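Local atomic coordinates of glutathione transferase gst1-6 (Anopheles dirus, PDB entry 1V2A), a protein that probably conjugates reduced glutathione to halogenated and other electrophilic compounds, a glutathione transferase reaction of detoxification carried out as a homodimer. Residues K29-H34 and D40-L45; I111-V114 and Q119-D122; R142-A147 and L181-A186. One frame throughout, in Å; residues are numbered along the deposited sequence.

Interaction 1: K29-H34 and D40-L45; sequences KKTNVH and DALTKL. With GTS (glutathione sulfonic acid), chain F.
V33 and L42 make the closest backbone approach between loop 31-34, which follows strand 27-30, and helix 36-45, with 8.0 Å from CA to CA. That gap is spanned by methyl groups. L42 reaches out from the helix and lays a single branch, CD1, against the two loop residues: it lies 4.0 Å from V33 CG1 and 4.4 Å from T31 CG2. The L42 and V33 side chains meet at a slant, touching at one methyl each. T31 meets the leucine through CG2, while T31 OG1 turns back to donate to K29 O of strand 27-30 at 2.7 Å. I51 touches T31, V33 and L42 alike and completes the apolar cluster. In the thioredoxin-like N-terminal domain, this cluster joins the loop that leaves outer strand 27-30 to the helix that follows. V33 also lines the glutathione pocket. With CG1 anti to its carbonyl carbon (chi1 -71°), the valine sets CG1 3.5 Å from O2 of the bound glutathione sulfonic acid, while CG2 lies 3.8 Å from the ligand's CA3. The polar hold on the ligand comes from other residues, among them S9, S64, E63 and the backbone N of I51. The V33 side chain thus meets both L42 and the ligand by van der Waals contact, and its contact with L42 links helix 36-45 to the wall of the pocket through dispersion forces, without charge or hydrogen bonding.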
loop_
_atom_site.group_PDB
_atom_site.type_symbol
_atom_site.label_atom_id
_atom_site.label_comp_id
_atom_site.label_asym_id
_atom_site.label_seq_id
_atom_site.Cartn_x
_atom_site.Cartn_y
_atom_site.Cartn_z
ATOM N N LYS B 29 20.731 -11.040 -5.904
ATOM C CA LYS B 29 21.696 -10.021 -6.281
ATOM C C LYS B 29 21.803 -8.965 -5.188
ATOM O O LYS B 29 21.131 -7.935 -5.239
ATOM C CB LYS B 29 21.280 -9.382 -7.605
ATOM C CG LYS B 29 21.305 -10.359 -8.773
ATOM C CD LYS B 29 21.128 -9.647 -10.093
ATOM C CE LYS B 29 21.393 -10.587 -11.262
ATOM N NZ LYS B 29 21.209 -9.893 -12.580
ATOM N N LYS B 30 22.637 -9.230 -4.189
ATOM C CA LYS B 30 22.803 -8.288 -3.095
ATOM C C LYS B 30 22.997 -6.904 -3.675
ATOM O O LYS B 30 23.853 -6.682 -4.526
ATOM C CB LYS B 30 23.983 -8.687 -2.200
ATOM C CG LYS B 30 23.639 -9.840 -1.265
ATOM C CD LYS B 30 24.758 -10.196 -0.287
ATOM C CE LYS B 30 24.322 -11.382 0.574
ATOM N NZ LYS B 30 25.344 -11.845 1.561
ATOM N N THR B 31 22.172 -5.976 -3.211
ATOM C CA THR B 31 22.196 -4.615 -3.704
ATOM C C THR B 31 22.282 -3.584 -2.591
ATOM O O THR B 31 21.537 -3.647 -1.617
ATOM C CB THR B 31 20.917 -4.324 -4.507
ATOM O OG1 THR B 31 20.753 -5.318 -5.526
ATOM C CG2 THR B 31 20.979 -2.938 -5.132
ATOM N N ASN B 32 23.197 -2.635 -2.746
ATOM C CA ASN B 32 23.346 -1.558 -1.782
ATOM C C ASN B 32 22.729 -0.362 -2.486
ATOM O O ASN B 32 23.409 0.347 -3.223
ATOM C CB ASN B 32 24.824 -1.287 -1.486
ATOM C CG ASN B 32 25.026 -0.058 -0.621
ATOM O OD1 ASN B 32 24.572 1.029 -0.960
ATOM N ND2 ASN B 32 25.711 -0.226 0.503
ATOM N N VAL B 33 21.433 -0.154 -2.266
ATOM C CA VAL B 33 20.711 0.941 -2.903
ATOM C C VAL B 33 21.250 2.318 -2.574
ATOM O O VAL B 33 20.778 3.319 -3.110
ATOM C CB VAL B 33 19.204 0.904 -2.555
ATOM C CG1 VAL B 33 18.546 -0.258 -3.258
ATOM C CG2 VAL B 33 19.014 0.791 -1.048
ATOM N N HIS B 34 22.237 2.379 -1.690
ATOM C CA HIS B 34 22.829 3.661 -1.339
ATOM C C HIS B 34 24.009 3.948 -2.264
ATOM O O HIS B 34 24.327 5.105 -2.536
ATOM C CB HIS B 34 23.280 3.660 0.121
ATOM C CG HIS B 34 22.165 3.443 1.093
ATOM N ND1 HIS B 34 21.414 2.287 1.117
ATOM C CD2 HIS B 34 21.670 4.232 2.076
ATOM C CE1 HIS B 34 20.507 2.372 2.073
ATOM N NE2 HIS B 34 20.640 3.541 2.671
ATOM N N ASP B 40 22.294 3.869 -9.852
ATOM C CA ASP B 40 22.087 4.160 -11.265
ATOM C C ASP B 40 21.747 2.894 -12.047
ATOM O O ASP B 40 20.854 2.895 -12.901
ATOM C CB ASP B 40 23.337 4.803 -11.851
ATOM C CG ASP B 40 23.714 6.083 -11.139
ATOM O OD1 ASP B 40 24.745 6.688 -11.506
ATOM O OD2 ASP B 40 22.975 6.484 -10.215
ATOM N N ALA B 41 22.464 1.816 -11.758
ATOM C CA ALA B 41 22.224 0.549 -12.431
ATOM C C ALA B 41 20.779 0.092 -12.223
ATOM O O ALA B 41 20.058 -0.176 -13.185
ATOM C CB ALA B 41 23.187 -0.505 -11.909
ATOM N N LEU B 42 20.358 0.008 -10.965
ATOM C CA LEU B 42 19.002 -0.428 -10.648
ATOM C C LEU B 42 17.961 0.419 -11.387
ATOM O O LEU B 42 16.999 -0.105 -11.952
ATOM C CB LEU B 42 18.751 -0.327 -9.141
ATOM C CG LEU B 42 18.142 -1.525 -8.399
ATOM C CD1 LEU B 42 17.559 -1.026 -7.073
ATOM C CD2 LEU B 42 17.046 -2.198 -9.235
ATOM N N THR B 43 18.168 1.731 -11.372
ATOM C CA THR B 43 17.262 2.671 -12.016
ATOM C C THR B 43 16.867 2.242 -13.424
ATOM O O THR B 43 15.693 2.297 -13.790
ATOM C CB THR B 43 17.891 4.079 -12.082
ATOM O OG1 THR B 43 18.170 4.540 -10.753
ATOM C CG2 THR B 43 16.948 5.052 -12.753
ATOM N N LYS B 44 17.844 1.810 -14.210
ATOM C CA LYS B 44 17.573 1.388 -15.578
ATOM C C LYS B 44 16.454 0.345 -15.651
ATOM O O LYS B 44 15.707 0.292 -16.632
ATOM C CB LYS B 44 18.848 0.833 -16.222
ATOM C CG LYS B 44 20.044 1.772 -16.123
ATOM C CD LYS B 44 21.029 1.586 -17.268
ATOM C CE LYS B 44 21.521 0.143 -17.405
ATOM N NZ LYS B 44 20.486 -0.794 -17.944
ATOM N N LEU B 45 16.339 -0.471 -14.606
ATOM C CA LEU B 45 15.319 -1.513 -14.545
ATOM C C LEU B 45 14.088 -1.057 -13.761
ATOM O O LEU B 45 12.960 -1.407 -14.103
ATOM C CB LEU B 45 15.905 -2.768 -13.902
ATOM C CG LEU B 45 17.162 -3.307 -14.591
ATOM C CD1 LEU B 45 17.756 -4.434 -13.766
ATOM C CD2 LEU B 45 16.820 -3.777 -15.999
HETATM N N1 GTS F . 7.314 -0.237 -0.592
HETATM C CA1 GTS F . 8.593 -0.740 -1.008
HETATM C C1 GTS F . 8.437 -2.240 -1.051
HETATM O O11 GTS F . 9.091 -2.843 -1.880
HETATM O O12 GTS F . 7.650 -2.802 -0.275
HETATM C CB1 GTS F . 9.624 -0.273 -0.007
HETATM C CG1 GTS F . 11.063 -0.730 -0.323
HETATM C CD1 GTS F . 12.091 0.303 0.110
HETATM O OE1 GTS F . 11.767 1.379 0.636
HETATM N N2 GTS F . 13.349 -0.070 -0.120
HETATM C CA2 GTS F . 14.474 0.797 0.248
HETATM C C2 GTS F . 15.162 1.277 -0.984
HETATM O O2 GTS F . 15.358 0.511 -1.935
HETATM C CB2 GTS F . 15.558 0.114 1.077
HETATM S SG2 GTS F . 15.117 -0.554 2.715
HETATM O O1S GTS F . 14.094 -1.547 2.658
HETATM O O2S GTS F . 16.306 -1.127 3.232
HETATM O O3S GTS F . 14.667 0.500 3.581
HETATM N N3 GTS F . 15.532 2.550 -0.944
HETATM C CA3 GTS F . 16.216 3.147 -2.055
HETATM C C3 GTS F . 15.589 4.432 -2.454
HETATM O O31 GTS F . 16.123 5.020 -3.383
HETATM O O32 GTS F . 14.593 4.826 -1.824
#

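Interaction 2: I111-V114 and Q119-D122; sequences IHLV and QPSD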
loop_
_atom_site.group_PDB
_atom_site.type_symbol
_atom_site.label_atom_id
_atom_site.label_comp_id
_atom_site.label_asym_id
_atom_site.label_seq_id
_atom_site.Cartn_x
_atom_site.Cartn_y
_atom_site.Cartn_z
ATOM N N ILE B 111 12.117 4.185 13.213
ATOM C CA ILE B 111 13.496 3.781 12.966
ATOM C C ILE B 111 14.291 4.879 12.264
ATOM O O ILE B 111 15.448 5.134 12.620
ATOM C CB ILE B 111 13.576 2.484 12.119
ATOM C CG1 ILE B 111 12.928 1.322 12.877
ATOM C CG2 ILE B 111 15.034 2.170 11.798
ATOM C CD1 ILE B 111 12.947 0.000 12.140
ATOM N N HIS B 112 13.681 5.521 11.270
ATOM C CA HIS B 112 14.351 6.587 10.522
ATOM C C HIS B 112 14.794 7.735 11.420
ATOM O O HIS B 112 15.823 8.367 11.178
ATOM C CB HIS B 112 13.438 7.147 9.430
ATOM C CG HIS B 112 13.312 6.266 8.229
ATOM N ND1 HIS B 112 14.295 5.375 7.854
ATOM C CD2 HIS B 112 12.349 6.186 7.280
ATOM C CE1 HIS B 112 13.943 4.786 6.724
ATOM N NE2 HIS B 112 12.767 5.261 6.355
ATOM N N LEU B 113 13.997 8.020 12.441
ATOM C CA LEU B 113 14.318 9.084 13.376
ATOM C C LEU B 113 15.475 8.632 14.253
ATOM O O LEU B 113 16.485 9.325 14.363
ATOM C CB LEU B 113 13.102 9.414 14.242
ATOM C CG LEU B 113 11.904 9.965 13.468
ATOM C CD1 LEU B 113 10.710 10.152 14.394
ATOM C CD2 LEU B 113 12.294 11.277 12.826
ATOM N N VAL B 114 15.339 7.453 14.856
ATOM C CA VAL B 114 16.394 6.938 15.715
ATOM C C VAL B 114 17.698 6.903 14.928
ATOM O O VAL B 114 18.780 7.041 15.497
ATOM C CB VAL B 114 16.058 5.525 16.245
ATOM C CG1 VAL B 114 17.149 5.054 17.209
ATOM C CG2 VAL B 114 14.719 5.541 16.942
ATOM N N GLN B 119 13.993 11.870 18.213
ATOM C CA GLN B 119 13.026 11.108 18.987
ATOM C C GLN B 119 11.588 11.187 18.509
ATOM O O GLN B 119 11.108 12.238 18.102
ATOM C CB GLN B 119 13.078 11.532 20.448
ATOM C CG GLN B 119 14.232 10.945 21.213
ATOM C CD GLN B 119 14.308 11.484 22.616
ATOM O OE1 GLN B 119 13.285 11.725 23.258
ATOM N NE2 GLN B 119 15.520 11.664 23.110
ATOM N N PRO B 120 10.874 10.057 18.565
ATOM C CA PRO B 120 9.477 10.027 18.134
ATOM C C PRO B 120 8.640 10.816 19.133
ATOM O O PRO B 120 8.925 10.813 20.330
ATOM C CB PRO B 120 9.134 8.535 18.161
ATOM C CG PRO B 120 10.488 7.850 18.038
ATOM C CD PRO B 120 11.348 8.707 18.914
ATOM N N SER B 121 7.621 11.507 18.645
ATOM C CA SER B 121 6.743 12.268 19.522
ATOM C C SER B 121 5.830 11.260 20.211
ATOM O O SER B 121 5.778 10.097 19.810
ATOM C CB SER B 121 5.904 13.238 18.696
ATOM O OG SER B 121 5.184 12.536 17.699
ATOM N N ASP B 122 5.116 11.696 21.243
ATOM C CA ASP B 122 4.205 10.804 21.943
ATOM C C ASP B 122 3.128 10.330 20.987
ATOM O O ASP B 122 2.650 9.205 21.094
ATOM C CB ASP B 122 3.549 11.508 23.133
ATOM C CG ASP B 122 4.450 11.558 24.351
ATOM O OD1 ASP B 122 5.445 12.312 24.332
ATOM O OD2 ASP B 122 4.166 10.836 25.326
#
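L113 lays the end of its side chain over P120, touching through one branch. Its CD1 lies 3.9 Å from P120 CA and 4.2 Å from P120 N, and is a little farther, at 4.3 Å, from CG of the pyrrolidine ring. The leucine methyl thus sits nearer the N-CA side of the pyrrolidine ring than its CG corner. CG of L113 is anti to the carbonyl carbon (chi1 -64°), and the chain then runs on extended (chi2 175°), carrying CD1 across to the loop. The same methyl passes 4.3 Å from Q119 O. Here the chain reverses between helix 86-115 and helix 122-141, two long helices of the all-helical C-terminal domain, and the leucine packs the last turn of the first against the residues leading into the second. S121 is the N-cap of the second helix: its side chain caps a backbone N farther along, and Q124 OE1 accepts a hydrogen bond from S121 N, a pattern consistent with a capping box. P120, just before the cap, touches M125 in the first turn, as in a hydrophobic staple. L113 also touches Q124 in that first turn.

Interaction 3: R142-A147 and L181-A186; sequences RAYAAA and LERVRA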
loop_
_atom_site.group_PDB
_atom_site.type_symbol
_atom_site.label_atom_id
_atom_site.label_comp_id
_atom_site.label_asym_id
_atom_site.label_seq_id
_atom_site.Cartn_x
_atom_site.Cartn_y
_atom_site.Cartn_z
ATOM N N ARG B 142 -8.754 -14.624 14.296
ATOM C CA ARG B 142 -8.334 -15.812 13.559
ATOM C C ARG B 142 -6.901 -16.131 13.970
ATOM O O ARG B 142 -6.205 -15.280 14.527
ATOM C CB ARG B 142 -8.383 -15.603 12.039
ATOM C CG ARG B 142 -9.676 -15.033 11.495
ATOM C CD ARG B 142 -9.815 -15.343 10.008
ATOM N NE ARG B 142 -10.865 -14.551 9.375
ATOM C CZ ARG B 142 -10.774 -13.244 9.127
ATOM N NH1 ARG B 142 -9.676 -12.564 9.456
ATOM N NH2 ARG B 142 -11.784 -12.611 8.541
ATOM N N ALA B 143 -6.468 -17.357 13.693
ATOM C CA ALA B 143 -5.117 -17.790 14.030
ATOM C C ALA B 143 -4.089 -17.129 13.124
ATOM O O ALA B 143 -2.918 -17.017 13.489
ATOM C CB ALA B 143 -5.012 -19.305 13.916
ATOM N N TYR B 144 -4.528 -16.696 11.943
ATOM C CA TYR B 144 -3.636 -16.038 10.981
ATOM C C TYR B 144 -4.048 -14.603 10.626
ATOM O O TYR B 144 -5.178 -14.181 10.886
ATOM C CB TYR B 144 -3.518 -16.877 9.706
ATOM C CG TYR B 144 -2.990 -18.272 9.950
ATOM C CD1 TYR B 144 -3.849 -19.310 10.313
ATOM C CD2 TYR B 144 -1.628 -18.552 9.833
ATOM C CE1 TYR B 144 -3.365 -20.603 10.552
ATOM C CE2 TYR B 144 -1.131 -19.827 10.072
ATOM C CZ TYR B 144 -2.007 -20.854 10.429
ATOM O OH TYR B 144 -1.528 -22.131 10.653
ATOM N N ALA B 145 -3.116 -13.871 10.015
ATOM C CA ALA B 145 -3.321 -12.472 9.651
ATOM C C ALA B 145 -4.620 -12.112 8.939
ATOM O O ALA B 145 -5.289 -11.149 9.329
ATOM C CB ALA B 145 -2.133 -11.970 8.832
ATOM N N ALA B 146 -4.976 -12.867 7.899
ATOM C CA ALA B 146 -6.186 -12.578 7.137
ATOM C C ALA B 146 -7.117 -13.763 6.877
ATOM O O ALA B 146 -8.074 -13.645 6.114
ATOM C CB ALA B 146 -5.805 -11.930 5.811
ATOM N N ALA B 147 -6.856 -14.909 7.489
ATOM C CA ALA B 147 -7.728 -16.049 7.254
ATOM C C ALA B 147 -7.511 -17.149 8.277
ATOM O O ALA B 147 -6.813 -16.952 9.272
ATOM C CB ALA B 147 -7.503 -16.595 5.839
ATOM N N LEU B 181 3.368 -15.135 15.862
ATOM C CA LEU B 181 4.733 -15.166 15.332
ATOM C C LEU B 181 5.266 -16.596 15.233
ATOM O O LEU B 181 5.771 -17.017 14.190
ATOM C CB LEU B 181 5.689 -14.358 16.216
ATOM C CG LEU B 181 5.927 -12.852 16.023
ATOM C CD1 LEU B 181 5.501 -12.425 14.632
ATOM C CD2 LEU B 181 5.192 -12.065 17.083
ATOM N N GLU B 182 5.156 -17.337 16.330
ATOM C CA GLU B 182 5.636 -18.714 16.374
ATOM C C GLU B 182 4.939 -19.565 15.309
ATOM O O GLU B 182 5.580 -20.359 14.617
ATOM C CB GLU B 182 5.387 -19.303 17.764
ATOM C CG GLU B 182 5.549 -18.301 18.906
ATOM C CD GLU B 182 6.989 -17.864 19.141
ATOM O OE1 GLU B 182 7.702 -17.544 18.158
ATOM O OE2 GLU B 182 7.404 -17.828 20.323
ATOM N N ARG B 183 3.623 -19.387 15.185
ATOM C CA ARG B 183 2.825 -20.127 14.212
ATOM C C ARG B 183 3.348 -19.956 12.791
ATOM O O ARG B 183 3.593 -20.933 12.082
ATOM C CB ARG B 183 1.358 -19.664 14.252
ATOM C CG ARG B 183 0.421 -20.552 15.054
ATOM C CD ARG B 183 -1.045 -20.315 14.687
ATOM N NE ARG B 183 -1.515 -19.002 15.109
ATOM C CZ ARG B 183 -1.714 -18.655 16.375
ATOM N NH1 ARG B 183 -1.490 -19.526 17.345
ATOM N NH2 ARG B 183 -2.127 -17.432 16.671
ATOM N N VAL B 184 3.514 -18.705 12.376
ATOM C CA VAL B 184 3.977 -18.406 11.027
ATOM C C VAL B 184 5.382 -18.897 10.734
ATOM O O VAL B 184 5.622 -19.539 9.712
ATOM C CB VAL B 184 3.907 -16.894 10.750
ATOM C CG1 VAL B 184 4.508 -16.579 9.389
ATOM C CG2 VAL B 184 2.466 -16.440 10.812
ATOM N N ARG B 185 6.311 -18.600 11.629
ATOM C CA ARG B 185 7.695 -19.015 11.427
ATOM C C ARG B 185 7.818 -20.541 11.425
ATOM O O ARG B 185 8.640 -21.107 10.699
ATOM C CB ARG B 185 8.566 -18.377 12.503
ATOM C CG ARG B 185 8.233 -16.903 12.654
ATOM C CD ARG B 185 9.345 -16.087 13.258
ATOM N NE ARG B 185 9.078 -15.699 14.630
ATOM C CZ ARG B 185 9.517 -14.574 15.173
ATOM N NH1 ARG B 185 10.236 -13.734 14.447
ATOM N NH2 ARG B 185 9.228 -14.288 16.435
ATOM N N ALA B 186 6.985 -21.205 12.222
ATOM C CA ALA B 186 7.001 -22.659 12.282
ATOM C C ALA B 186 6.531 -23.200 10.941
ATOM O O ALA B 186 6.691 -24.381 10.652
ATOM C CB ALA B 186 6.091 -23.161 13.395
#
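A bend at chi3 (-68°) turns the otherwise extended chain of R183 so that its NE arrives beside the backbone carbonyl of A143; chi1, at -99°, lies well off a staggered value. The two residues belong to the all-helical C-terminal domain of the glutathione transferase fold, where R183 sits near the end of helix 175-185 and A143 in the loop that leaves helix 122-141. R183 NE donates to A143 O at 2.9 Å with an N-H...O angle of 151°, and R183 NH2 adds a weak bond to the same oxygen at 3.3 Å. The carbonyl thus takes one good and one weak N-H of a single guanidinium, although NE lies tilted from the carbonyl plane and the oxygen is in turn somewhat out of the guanidinium plane. The pair probably helps to steady the arginine head. The methyl of A143 comes over one face of the guanidinium, with A143 CB 3.7 Å from R183 NE, so the alanine offers both its oxygen and its side chain to the same group. The positive charge probably polarises the A143 carbonyl. Around this pair the loop has other ties: A145 N bonds to OD1 of D154 in helix 152-162, while A145 O accepts from NE of R95 in helix 86-115. Next along the loop, R183 CD approaches the Y144 ring obliquely, 4.4 Å from Y144 CZ, and the tyrosine OH is hydrogen-bonded with OE1 of E187.

Interaction 1 is buried and lies in the N-terminal domain, where methyl groups join the loop after a strand to a helix and one valine faces the ligand. Interactions 2 and 3 are surface contacts of the helical domain, and both involve an end of helix 122-141: residues 119-122 lead into it, residues 142-147 leave it. Their chemistry differs. Interaction 2 is an apolar contact close in sequence, whereas interaction 3 bridges distant parts of the chain by charge-assisted hydrogen bonding to a backbone oxygen. Interactions 1 and 3 lie on opposite sides of the chain's centre, with centres about 33 Å apart, and no two of the three contacts touch.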